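Local coordinates for protein 2,3-dimethylmalate lyase (Aspergillus niger, PDB 3FA4) that belongs to the phosphoenolpyruvate phosphomutase family of TIM-barrel enzymes and carries a bound magnesium ion, at residues D135-R140 against R177-A182; T139-A144 against V157-D162; R199-D204 against W208-N213; T7-A12 against S18-P23. All coordinates share one frame; numbering follows the deposited sequence.

Contacts 1 to 3 lie in or under the helix layer round a TIM barrel; contact 4 lies at the end where the strands begin. Contact 1 joins two helices, 134-151 and 169-181, partly buried. Contact 2 uses the first of these helices again but sets it against strand 156-161, wholly buried, and the two contacts touch through Y137, A179 and A159. Contact 3, also buried, lays helix 195-204 over L210, leading into strand 211-213. Contact 4, partly buried, packs helix 5-13 against strand 20-25 and its lead-in. Contacts 1 and 2 join methyls and, in contact 1, a tyrosine ring, without hydrogen bonds; contact 3 adds a methyl on a helix carbonyl, contact 4 a serine beside one.

Contact 1: D135-R140 against R177-A182; sequences DTYVTR and RAARDA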
loop_
_atom_site.group_PDB
_atom_site.type_symbol
_atom_site.label_atom_id
_atom_site.label_comp_id
_atom_site.label_asym_id
_atom_site.label_seq_id
_atom_site.Cartn_x
_atom_site.Cartn_y
_atom_site.Cartn_z
ATOM N N ASP B 135 32.303 -2.985 -9.083
ATOM C CA ASP B 135 31.588 -3.445 -10.303
ATOM C C ASP B 135 30.095 -3.518 -10.116
ATOM O O ASP B 135 29.319 -2.905 -10.860
ATOM C CB ASP B 135 32.084 -4.821 -10.729
ATOM C CG ASP B 135 33.221 -4.754 -11.764
ATOM O OD1 ASP B 135 33.835 -3.662 -11.967
ATOM O OD2 ASP B 135 33.495 -5.798 -12.401
ATOM N N THR B 136 29.685 -4.266 -9.099
ATOM C CA THR B 136 28.303 -4.341 -8.690
ATOM C C THR B 136 27.679 -3.009 -8.328
ATOM O O THR B 136 26.501 -2.823 -8.614
ATOM C CB THR B 136 28.113 -5.350 -7.525
ATOM O OG1 THR B 136 28.567 -6.668 -7.934
ATOM C CG2 THR B 136 26.624 -5.426 -7.172
ATOM N N TYR B 137 28.426 -2.110 -7.689
ATOM C CA TYR B 137 27.976 -0.735 -7.396
ATOM C C TYR B 137 27.686 0.101 -8.649
ATOM O O TYR B 137 26.690 0.814 -8.730
ATOM C CB TYR B 137 29.044 -0.033 -6.556
ATOM C CG TYR B 137 28.835 1.462 -6.293
ATOM C CD1 TYR B 137 27.649 1.943 -5.751
ATOM C CD2 TYR B 137 29.856 2.359 -6.512
ATOM C CE1 TYR B 137 27.443 3.298 -5.533
ATOM C CE2 TYR B 137 29.687 3.724 -6.260
ATOM C CZ TYR B 137 28.482 4.189 -5.786
ATOM O OH TYR B 137 28.371 5.496 -5.463
ATOM N N VAL B 138 28.590 0.048 -9.621
ATOM C CA VAL B 138 28.465 0.811 -10.881
ATOM C C VAL B 138 27.325 0.217 -11.661
ATOM O O VAL B 138 26.663 0.900 -12.413
ATOM C CB VAL B 138 29.755 0.668 -11.767
ATOM C CG1 VAL B 138 29.579 1.323 -13.132
ATOM C CG2 VAL B 138 30.977 1.202 -11.039
ATOM N N THR B 139 27.084 -1.070 -11.456
ATOM C CA THR B 139 25.911 -1.717 -12.028
ATOM C C THR B 139 24.568 -1.089 -11.595
ATOM O O THR B 139 23.630 -1.083 -12.366
ATOM C CB THR B 139 25.989 -3.189 -11.717
ATOM O OG1 THR B 139 26.744 -3.816 -12.749
ATOM C CG2 THR B 139 24.651 -3.832 -11.565
ATOM N N ARG B 140 24.490 -0.570 -10.370
ATOM C CA ARG B 140 23.275 0.048 -9.852
ATOM C C ARG B 140 23.208 1.432 -10.422
ATOM O O ARG B 140 22.158 1.858 -10.878
ATOM C CB ARG B 140 23.314 0.119 -8.348
ATOM C CG ARG B 140 23.565 -1.235 -7.667
ATOM C CD ARG B 140 23.712 -1.013 -6.164
ATOM N NE ARG B 140 23.669 -2.265 -5.407
ATOM C CZ ARG B 140 24.099 -2.376 -4.165
ATOM N NH1 ARG B 140 24.565 -1.276 -3.528
ATOM N NH2 ARG B 140 23.999 -3.553 -3.541
ATOM N N ARG B 177 34.389 8.332 -8.680
ATOM C CA ARG B 177 34.824 8.541 -10.078
ATOM C C ARG B 177 34.282 7.424 -10.997
ATOM O O ARG B 177 33.811 7.694 -12.085
ATOM C CB ARG B 177 36.347 8.529 -10.139
ATOM C CG ARG B 177 36.973 9.843 -9.857
ATOM C CD ARG B 177 38.495 9.754 -9.953
ATOM N NE ARG B 177 39.143 11.019 -9.548
ATOM C CZ ARG B 177 40.315 11.122 -8.888
ATOM N NH1 ARG B 177 41.030 10.046 -8.489
ATOM N NH2 ARG B 177 40.762 12.325 -8.594
ATOM N N ALA B 178 34.285 6.173 -10.557
ATOM C CA ALA B 178 33.634 5.149 -11.351
ATOM C C ALA B 178 32.148 5.527 -11.569
ATOM O O ALA B 178 31.635 5.384 -12.653
ATOM C CB ALA B 178 33.780 3.806 -10.699
ATOM N N ALA B 179 31.451 6.022 -10.559
ATOM C CA ALA B 179 30.022 6.318 -10.720
ATOM C C ALA B 179 29.771 7.629 -11.510
ATOM O O ALA B 179 28.767 7.770 -12.178
ATOM C CB ALA B 179 29.317 6.327 -9.397
ATOM N N ARG B 180 30.687 8.569 -11.418
ATOM C CA ARG B 180 30.648 9.751 -12.272
ATOM C C ARG B 180 30.778 9.359 -13.730
ATOM O O ARG B 180 30.066 9.894 -14.570
ATOM C CB ARG B 180 31.778 10.736 -11.923
ATOM C CG ARG B 180 31.823 11.960 -12.835
ATOM C CD ARG B 180 33.073 12.752 -12.557
ATOM N NE ARG B 180 33.065 14.019 -13.282
ATOM C CZ ARG B 180 33.979 15.007 -13.155
ATOM N NH1 ARG B 180 35.000 14.854 -12.300
ATOM N NH2 ARG B 180 33.885 16.139 -13.897
ATOM N N ASP B 181 31.722 8.462 -14.029
ATOM C CA ASP B 181 31.909 7.892 -15.377
ATOM C C ASP B 181 30.721 7.068 -15.915
ATOM O O ASP B 181 30.621 6.836 -17.121
ATOM C CB ASP B 181 33.219 7.075 -15.448
ATOM C CG ASP B 181 34.456 7.947 -15.255
ATOM O OD1 ASP B 181 34.400 9.111 -14.798
ATOM O OD2 ASP B 181 35.546 7.480 -15.583
ATOM N N ALA B 182 29.819 6.633 -15.048
ATOM C CA ALA B 182 28.711 5.775 -15.470
ATOM C C ALA B 182 27.449 6.605 -15.533
ATOM O O ALA B 182 26.416 6.090 -15.831
ATOM C CB ALA B 182 28.568 4.550 -14.563
#
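V138 has CG1 anti to its backbone nitrogen (chi1 174°) and CG2 anti to its carbonyl carbon, and this splays the two methyls along the facing helix. CG2 meets A178, 3.8 Å from its CB, while CG1 reaches one turn further on, 3.7 Å from CB of A182. The valine thus sits with one branch on each of two alanines four residues apart. Y137 takes the same first torsion (chi1 173°), which carries its ring across to the next helix although its CB does not face it. The far end of the ring meets A179 obliquely: CE2 and OH of Y137 are each 4.1 Å from CB of A179. Three alanines therefore form the whole of this surface on 177-182, and their short side chains go with a close approach of the backbones, V138 CA lying 5.7 Å from A179 CA. Beneath the pair lies strand 156-161, where A159 touches both Y137 and A179. T139 turns away and packs on G291 of the second subunit. No hydrogen bond or charge pair links the two helix segments, so the contact rests on the fit of methyl groups and one ring. The single polar atom brought into it, the tyrosine hydroxyl, is held by a weak hydrogen bond to R160 O on the strand below.

Contact 2: T139-A144 against V157-D162; sequences TRIRAA and VIARTD
I141 and A159 meet methyl to methyl: CD1 of the isoleucine lies 4.1 Å from CB of the alanine. The CB of I141 does not itself face the strand, but CG1 is anti to the carbonyl carbon (chi1 -51°) and a second bend (chi2 -55°) brings CD1 down onto A159. One helix turn later A144 points toward the strand, its CB 4.3 Å from CG1 of V157. The pairs run in opposite order, the earlier helix residue above the later strand residue, and alternation along the strand turns I158 to the other side. Beyond the packing, R160 grips D162 side-on through NE and NH2, the carboxylate at the edge of the guanidinium. The NE bond to D162 OD2 is 3.0 Å and nearly straight (167°); K129 forms a second salt bridge with OD1. Strand 111-114, helix 134-151 and strand 156-161 make a beta-alpha-beta crossover, of which this contact is the second half. The strand lies between 111-114 and 186-189, while helix 94-107 flanks A144 through V97 and T101, and A179 of helix 169-181 touches I141.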
loop_
_atom_site.group_PDB
_atom_site.type_symbol
_atom_site.label_atom_id
_atom_site.label_comp_id
_atom_site.label_asym_id
_atom_site.label_seq_id
_atom_site.Cartn_x
_atom_site.Cartn_y
_atom_site.Cartn_z
ATOM N N THR B 139 27.084 -1.070 -11.456
ATOM C CA THR B 139 25.911 -1.717 -12.028
ATOM C C THR B 139 24.568 -1.089 -11.595
ATOM O O THR B 139 23.630 -1.083 -12.366
ATOM C CB THR B 139 25.989 -3.189 -11.717
ATOM O OG1 THR B 139 26.744 -3.816 -12.749
ATOM C CG2 THR B 139 24.651 -3.832 -11.565
ATOM N N ARG B 140 24.490 -0.570 -10.370
ATOM C CA ARG B 140 23.275 0.048 -9.852
ATOM C C ARG B 140 23.208 1.432 -10.422
ATOM O O ARG B 140 22.158 1.858 -10.878
ATOM C CB ARG B 140 23.314 0.119 -8.348
ATOM C CG ARG B 140 23.565 -1.235 -7.667
ATOM C CD ARG B 140 23.712 -1.013 -6.164
ATOM N NE ARG B 140 23.669 -2.265 -5.407
ATOM C CZ ARG B 140 24.099 -2.376 -4.165
ATOM N NH1 ARG B 140 24.565 -1.276 -3.528
ATOM N NH2 ARG B 140 23.999 -3.553 -3.541
ATOM N N ILE B 141 24.348 2.120 -10.436
ATOM C CA ILE B 141 24.472 3.443 -11.123
ATOM C C ILE B 141 24.011 3.446 -12.571
ATOM O O ILE B 141 23.161 4.226 -12.904
ATOM C CB ILE B 141 25.856 4.108 -10.946
ATOM C CG1 ILE B 141 26.231 4.154 -9.452
ATOM C CG2 ILE B 141 25.859 5.518 -11.537
ATOM C CD1 ILE B 141 25.197 4.835 -8.528
ATOM N N ARG B 142 24.543 2.551 -13.375
ATOM C CA ARG B 142 24.236 2.418 -14.790
ATOM C C ARG B 142 22.771 2.148 -15.044
ATOM O O ARG B 142 22.183 2.785 -15.818
ATOM C CB ARG B 142 25.146 1.377 -15.459
ATOM C CG ARG B 142 25.327 1.517 -16.973
ATOM C CD ARG B 142 26.617 0.914 -17.558
ATOM N NE ARG B 142 27.616 0.662 -16.558
ATOM C CZ ARG B 142 28.153 -0.517 -16.282
ATOM N NH1 ARG B 142 27.852 -1.604 -16.946
ATOM N NH2 ARG B 142 29.018 -0.611 -15.319
ATOM N N ALA B 143 22.197 1.230 -14.306
ATOM C CA ALA B 143 20.779 0.838 -14.391
ATOM C C ALA B 143 19.786 1.977 -14.082
ATOM O O ALA B 143 18.708 2.040 -14.652
ATOM C CB ALA B 143 20.518 -0.366 -13.470
ATOM N N ALA B 144 20.171 2.856 -13.170
ATOM C CA ALA B 144 19.448 4.098 -12.808
ATOM C C ALA B 144 19.523 5.146 -13.926
ATOM O O ALA B 144 18.530 5.688 -14.390
ATOM C CB ALA B 144 20.039 4.681 -11.469
ATOM N N VAL B 157 20.508 11.665 -10.348
ATOM C CA VAL B 157 21.118 10.507 -9.709
ATOM C C VAL B 157 22.295 10.919 -8.829
ATOM O O VAL B 157 23.305 11.440 -9.303
ATOM C CB VAL B 157 21.511 9.394 -10.734
ATOM C CG1 VAL B 157 21.978 8.188 -10.011
ATOM C CG2 VAL B 157 20.264 8.981 -11.540
ATOM N N ILE B 158 22.138 10.735 -7.526
ATOM C CA ILE B 158 23.237 10.995 -6.615
ATOM C C ILE B 158 23.929 9.685 -6.296
ATOM O O ILE B 158 23.229 8.763 -5.950
ATOM C CB ILE B 158 22.785 11.711 -5.354
ATOM C CG1 ILE B 158 21.885 12.933 -5.728
ATOM C CG2 ILE B 158 24.021 12.062 -4.555
ATOM C CD1 ILE B 158 21.452 13.873 -4.605
ATOM N N ALA B 159 25.267 9.612 -6.468
ATOM C CA ALA B 159 26.079 8.434 -6.174
ATOM C C ALA B 159 26.701 8.590 -4.778
ATOM O O ALA B 159 27.514 9.446 -4.536
ATOM C CB ALA B 159 27.167 8.220 -7.270
ATOM N N ARG B 160 26.254 7.782 -3.835
ATOM C CA ARG B 160 26.778 7.773 -2.500
ATOM C C ARG B 160 27.737 6.593 -2.297
ATOM O O ARG B 160 27.524 5.490 -2.826
ATOM C CB ARG B 160 25.596 7.668 -1.535
ATOM C CG ARG B 160 26.005 7.510 -0.130
ATOM C CD ARG B 160 24.830 7.514 0.724
ATOM N NE ARG B 160 25.063 6.688 1.891
ATOM C CZ ARG B 160 24.482 6.869 3.069
ATOM N NH1 ARG B 160 23.600 7.830 3.239
ATOM N NH2 ARG B 160 24.770 6.051 4.062
ATOM N N THR B 161 28.780 6.848 -1.522
ATOM C CA THR B 161 29.691 5.831 -1.106
ATOM C C THR B 161 29.896 5.816 0.383
ATOM O O THR B 161 30.124 6.857 1.042
ATOM C CB THR B 161 31.011 5.796 -1.874
ATOM O OG1 THR B 161 31.770 4.671 -1.442
ATOM C CG2 THR B 161 31.848 7.154 -1.793
ATOM N N ASP B 162 29.695 4.600 0.920
ATOM C CA ASP B 162 29.832 4.382 2.344
ATOM C C ASP B 162 31.161 3.748 2.655
ATOM O O ASP B 162 31.318 3.190 3.747
ATOM C CB ASP B 162 28.673 3.545 2.875
ATOM C CG ASP B 162 27.374 4.314 2.861
ATOM O OD1 ASP B 162 27.079 5.071 3.803
ATOM O OD2 ASP B 162 26.665 4.209 1.878
#

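Contact 3: R199-D204 against W208-N213; sequences RQVIQD and WPLLLN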
loop_
_atom_site.group_PDB
_atom_site.type_symbol
_atom_site.label_atom_id
_atom_site.label_comp_id
_atom_site.label_asym_id
_atom_site.label_seq_id
_atom_site.Cartn_x
_atom_site.Cartn_y
_atom_site.Cartn_z
ATOM N N ARG B 199 37.558 19.869 1.756
ATOM C CA ARG B 199 38.225 20.630 0.732
ATOM C C ARG B 199 38.934 19.735 -0.323
ATOM O O ARG B 199 38.738 19.938 -1.495
ATOM C CB ARG B 199 39.167 21.645 1.356
ATOM C CG ARG B 199 38.460 22.658 2.263
ATOM C CD ARG B 199 39.434 23.818 2.725
ATOM N NE ARG B 199 38.749 24.508 3.798
ATOM C CZ ARG B 199 39.008 24.355 5.097
ATOM N NH1 ARG B 199 40.047 23.601 5.514
ATOM N NH2 ARG B 199 38.228 24.976 5.983
ATOM N N GLN B 200 39.685 18.703 0.103
ATOM C CA GLN B 200 40.305 17.744 -0.822
ATOM C C GLN B 200 39.297 17.096 -1.793
ATOM O O GLN B 200 39.591 16.997 -3.016
ATOM C CB GLN B 200 41.113 16.663 -0.074
ATOM C CG GLN B 200 42.098 15.901 -0.960
ATOM C CD GLN B 200 43.148 16.837 -1.525
ATOM O OE1 GLN B 200 43.369 16.947 -2.741
ATOM N NE2 GLN B 200 43.769 17.579 -0.625
ATOM N N VAL B 201 38.137 16.659 -1.308
ATOM C CA VAL B 201 37.240 15.866 -2.170
ATOM C C VAL B 201 36.581 16.744 -3.209
ATOM O O VAL B 201 36.330 16.281 -4.316
ATOM C CB VAL B 201 36.222 14.950 -1.406
ATOM C CG1 VAL B 201 35.187 15.768 -0.718
ATOM C CG2 VAL B 201 35.567 13.894 -2.339
ATOM N N ILE B 202 36.339 18.023 -2.858
ATOM C CA ILE B 202 35.899 19.027 -3.815
ATOM C C ILE B 202 36.948 19.173 -4.929
ATOM O O ILE B 202 36.607 19.172 -6.117
ATOM C CB ILE B 202 35.548 20.381 -3.123
ATOM C CG1 ILE B 202 34.230 20.221 -2.389
ATOM C CG2 ILE B 202 35.426 21.559 -4.139
ATOM C CD1 ILE B 202 34.131 21.080 -1.189
ATOM N N GLN B 203 38.216 19.269 -4.557
ATOM C CA GLN B 203 39.311 19.384 -5.542
ATOM C C GLN B 203 39.561 18.108 -6.351
ATOM O O GLN B 203 39.799 18.191 -7.526
ATOM C CB GLN B 203 40.589 19.876 -4.856
ATOM C CG GLN B 203 41.863 19.589 -5.653
ATOM C CD GLN B 203 43.147 19.971 -4.909
ATOM O OE1 GLN B 203 43.223 21.070 -4.303
ATOM N NE2 GLN B 203 44.191 19.093 -4.984
ATOM N N ASP B 204 39.452 16.934 -5.721
ATOM C CA ASP B 204 39.591 15.637 -6.344
ATOM C C ASP B 204 38.541 15.254 -7.370
ATOM O O ASP B 204 38.851 14.570 -8.367
ATOM C CB ASP B 204 39.689 14.555 -5.270
ATOM C CG ASP B 204 41.062 14.516 -4.621
ATOM O OD1 ASP B 204 41.984 15.169 -5.143
ATOM O OD2 ASP B 204 41.245 13.871 -3.598
ATOM N N TRP B 208 32.504 18.329 -10.673
ATOM C CA TRP B 208 31.316 17.461 -10.455
ATOM C C TRP B 208 30.631 17.897 -9.166
ATOM O O TRP B 208 31.342 18.016 -8.204
ATOM C CB TRP B 208 31.757 16.008 -10.223
ATOM C CG TRP B 208 30.712 14.970 -10.413
ATOM C CD1 TRP B 208 29.733 14.937 -11.355
ATOM C CD2 TRP B 208 30.589 13.730 -9.654
ATOM N NE1 TRP B 208 29.008 13.737 -11.234
ATOM C CE2 TRP B 208 29.518 13.005 -10.203
ATOM C CE3 TRP B 208 31.306 13.175 -8.563
ATOM C CZ2 TRP B 208 29.138 11.787 -9.716
ATOM C CZ3 TRP B 208 30.951 11.939 -8.090
ATOM C CH2 TRP B 208 29.876 11.255 -8.653
ATOM N N PRO B 209 29.273 18.108 -9.144
ATOM C CA PRO B 209 28.617 18.571 -7.929
ATOM C C PRO B 209 28.707 17.566 -6.811
ATOM O O PRO B 209 28.569 16.339 -7.022
ATOM C CB PRO B 209 27.143 18.788 -8.348
ATOM C CG PRO B 209 27.169 18.854 -9.793
ATOM C CD PRO B 209 28.306 17.996 -10.244
ATOM N N LEU B 210 28.975 18.070 -5.628
ATOM C CA LEU B 210 28.966 17.243 -4.465
ATOM C C LEU B 210 28.037 17.708 -3.402
ATOM O O LEU B 210 27.638 18.833 -3.387
ATOM C CB LEU B 210 30.359 16.965 -3.937
ATOM C CG LEU B 210 31.511 16.616 -4.875
ATOM C CD1 LEU B 210 32.773 16.649 -4.159
ATOM C CD2 LEU B 210 31.346 15.301 -5.482
ATOM N N LEU B 211 27.669 16.775 -2.546
ATOM C CA LEU B 211 26.653 16.938 -1.553
ATOM C C LEU B 211 27.314 16.664 -0.235
ATOM O O LEU B 211 27.912 15.647 -0.067
ATOM C CB LEU B 211 25.533 15.925 -1.760
ATOM C CG LEU B 211 24.348 15.823 -0.804
ATOM C CD1 LEU B 211 23.179 15.347 -1.522
ATOM C CD2 LEU B 211 24.584 14.986 0.374
ATOM N N LEU B 212 27.209 17.589 0.693
ATOM C CA LEU B 212 27.608 17.345 2.050
ATOM C C LEU B 212 26.500 16.849 2.947
ATOM O O LEU B 212 25.498 17.468 3.085
ATOM C CB LEU B 212 28.288 18.561 2.648
ATOM C CG LEU B 212 28.667 18.589 4.120
ATOM C CD1 LEU B 212 29.729 17.657 4.430
ATOM C CD2 LEU B 212 29.021 19.947 4.522
ATOM N N ASN B 213 26.716 15.724 3.575
ATOM C CA ASN B 213 25.805 15.264 4.607
ATOM C C ASN B 213 26.091 15.750 6.062
ATOM O O ASN B 213 26.999 15.257 6.797
ATOM C CB ASN B 213 25.671 13.755 4.576
ATOM C CG ASN B 213 24.595 13.258 5.530
ATOM O OD1 ASN B 213 23.579 13.951 5.838
ATOM N ND2 ASN B 213 24.810 12.039 6.021
#
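L210 meets V201 and I202 through a single methyl group, CD1, which is laid on the helix backbone. The closest approach is to the carbonyl of V201, 3.6 Å from L210 CD1 to V201 O, and the same methyl lies 3.9 Å from CA of I202. The side chains give looser contacts: CG1 of V201 is 4.3 Å and CG1 of I202 is 4.2 Å from CD1 of L210, so the methyl lies near one carbon of each side chain as well as the main chain. L210 points toward the helix, with CG anti to its carbonyl carbon (chi1 -43°), and the extended second torsion (chi2 169°) pushes CD1 out to the backbone. No hydrogen bond joins the segments; the methyl packs on a peptide carbonyl and on two aliphatic side chains. In the next shell V201 also rests on Y169 and V173 of helix 169-181 and on L189, while I202 touches F233. At the helix end D204 OD2 bonds Y169 OH, and the carbonyl oxygen of D204 accepts from R177 NH2. On the strand segment, W208 NE1 bonds A184 O, and the indole ring lies against R180. Backbone bonds then hold L210 to R234 and I235 on one flank, and P209 and L211 to G187 on the other. Strand 211-213 is thereby stitched between 235-238 and 186-189, which closes the barrel, and helix 195-204 packs outside this junction beside helix 169-181.

Contact 4: T7-A12 against S18-P23; sequences TSLRRA and SFIVAP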
loop_
_atom_site.group_PDB
_atom_site.type_symbol
_atom_site.label_atom_id
_atom_site.label_comp_id
_atom_site.label_asym_id
_atom_site.label_seq_id
_atom_site.Cartn_x
_atom_site.Cartn_y
_atom_site.Cartn_z
ATOM N N THR B 7 13.719 18.677 -13.089
ATOM C CA THR B 7 14.145 19.605 -14.126
ATOM C C THR B 7 14.633 20.942 -13.573
ATOM O O THR B 7 15.590 21.514 -14.083
ATOM C CB THR B 7 13.002 19.863 -15.149
ATOM O OG1 THR B 7 12.613 18.617 -15.766
ATOM C CG2 THR B 7 13.460 20.827 -16.222
ATOM N N SER B 8 13.999 21.473 -12.546
ATOM C CA SER B 8 14.504 22.754 -12.056
ATOM C C SER B 8 15.755 22.510 -11.140
ATOM O O SER B 8 16.706 23.252 -11.187
ATOM C CB SER B 8 13.363 23.574 -11.449
ATOM O OG SER B 8 12.838 22.955 -10.307
ATOM N N LEU B 9 15.773 21.429 -10.365
ATOM C CA LEU B 9 17.007 20.960 -9.668
ATOM C C LEU B 9 18.167 20.772 -10.628
ATOM O O LEU B 9 19.257 21.306 -10.410
ATOM C CB LEU B 9 16.795 19.658 -8.877
ATOM C CG LEU B 9 17.931 19.308 -7.905
ATOM C CD1 LEU B 9 18.249 20.442 -6.908
ATOM C CD2 LEU B 9 17.686 17.941 -7.128
ATOM N N ARG B 10 17.933 20.031 -11.702
ATOM C CA ARG B 10 18.955 19.750 -12.718
ATOM C C ARG B 10 19.525 21.045 -13.241
ATOM O O ARG B 10 20.708 21.203 -13.369
ATOM C CB ARG B 10 18.307 18.958 -13.870
ATOM C CG ARG B 10 19.280 18.318 -14.742
ATOM C CD ARG B 10 18.774 17.022 -15.361
ATOM N NE ARG B 10 19.858 16.072 -15.398
ATOM C CZ ARG B 10 19.881 14.960 -14.696
ATOM N NH1 ARG B 10 18.928 14.627 -13.903
ATOM N NH2 ARG B 10 20.872 14.168 -14.787
ATOM N N ARG B 11 18.640 21.973 -13.573
ATOM C CA ARG B 11 18.965 23.243 -14.149
ATOM C C ARG B 11 19.758 24.092 -13.143
ATOM O O ARG B 11 20.667 24.787 -13.538
ATOM C CB ARG B 11 17.672 23.947 -14.601
ATOM C CG ARG B 11 17.922 25.367 -15.132
ATOM C CD ARG B 11 16.715 26.006 -15.851
ATOM N NE ARG B 11 16.947 27.461 -16.123
ATOM C CZ ARG B 11 17.359 27.997 -17.287
ATOM N NH1 ARG B 11 17.598 27.207 -18.350
ATOM N NH2 ARG B 11 17.513 29.339 -17.417
ATOM N N ALA B 12 19.429 24.019 -11.848
ATOM C CA ALA B 12 20.142 24.778 -10.804
ATOM C C ALA B 12 21.544 24.205 -10.615
ATOM O O ALA B 12 22.461 24.937 -10.313
ATOM C CB ALA B 12 19.365 24.704 -9.498
ATOM N N SER B 18 24.282 28.432 -7.819
ATOM C CA SER B 18 23.174 27.853 -7.047
ATOM C C SER B 18 23.686 26.928 -6.010
ATOM O O SER B 18 24.476 26.052 -6.341
ATOM C CB SER B 18 22.247 27.008 -7.912
ATOM O OG SER B 18 21.581 27.820 -8.845
ATOM N N PHE B 19 23.188 27.073 -4.785
ATOM C CA PHE B 19 23.545 26.196 -3.703
ATOM C C PHE B 19 22.235 25.713 -3.123
ATOM O O PHE B 19 21.345 26.512 -2.873
ATOM C CB PHE B 19 24.383 26.960 -2.672
ATOM C CG PHE B 19 24.853 26.099 -1.583
ATOM C CD1 PHE B 19 25.812 25.130 -1.844
ATOM C CD2 PHE B 19 24.325 26.229 -0.298
ATOM C CE1 PHE B 19 26.197 24.224 -0.832
ATOM C CE2 PHE B 19 24.701 25.358 0.713
ATOM C CZ PHE B 19 25.639 24.344 0.451
ATOM N N ILE B 20 22.115 24.408 -2.925
ATOM C CA ILE B 20 20.876 23.743 -2.471
ATOM C C ILE B 20 20.940 23.367 -0.973
ATOM O O ILE B 20 21.877 22.702 -0.537
ATOM C CB ILE B 20 20.592 22.497 -3.357
ATOM C CG1 ILE B 20 20.460 22.941 -4.817
ATOM C CG2 ILE B 20 19.292 21.754 -2.920
ATOM C CD1 ILE B 20 21.413 22.342 -5.726
ATOM N N VAL B 21 19.952 23.833 -0.202
ATOM C CA VAL B 21 19.942 23.705 1.230
ATOM C C VAL B 21 18.678 22.956 1.494
ATOM O O VAL B 21 17.608 23.454 1.199
ATOM C CB VAL B 21 19.933 25.085 2.012
ATOM C CG1 VAL B 21 19.816 24.808 3.543
ATOM C CG2 VAL B 21 21.168 25.898 1.707
ATOM N N ALA B 22 18.799 21.756 2.029
ATOM C CA ALA B 22 17.679 20.918 2.076
ATOM C C ALA B 22 17.566 20.282 3.447
ATOM O O ALA B 22 18.291 19.342 3.756
ATOM C CB ALA B 22 17.726 19.895 0.949
ATOM N N PRO B 23 16.652 20.810 4.310
ATOM C CA PRO B 23 16.510 20.178 5.591
ATOM C C PRO B 23 15.917 18.799 5.505
ATOM O O PRO B 23 15.056 18.505 4.630
ATOM C CB PRO B 23 15.612 21.168 6.360
ATOM C CG PRO B 23 14.857 21.756 5.371
ATOM C CD PRO B 23 15.786 22.001 4.247
#
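L9 and I20 make the apolar part of the contact, their side chains crossing obliquely. CD1 of L9 lies 3.9 Å from CD1 of I20 and equally far from its CG1, so one leucine methyl rests along the end of the isoleucine. L9 does not aim its CB at the strand; CG anti to the backbone nitrogen (chi1 -167°) swings the branched end across. I20 does face the helix, and its second torsion of 120° is close to eclipsed, so that CD1 is either strained or imprecisely placed. The second group, van der Waals contacts of S18 with the last turn, lies where the chain passes from helix to strand. There CB of S18 is 3.2 Å from A12 O, a tight approach, with the hydroxyl OG 3.4 Å from the same oxygen. A12 adds its own methyl, CB, 3.9 Å from S18 OG. Polar bonds tie other sides of the helix: R10 forms a salt bridge with D185 and a hydrogen bond to D154 O, and T7 OG1 bonds D154 OD2. These partners precede strands 156-161 and 186-189, so helix 5-13 lies at the end of the barrel where the strands have their N-termini. Strand 20-25 runs between 42-44 and 235-238, bonded to the latter through I20 and A22, with L9 also touching A110 just before strand 111-114.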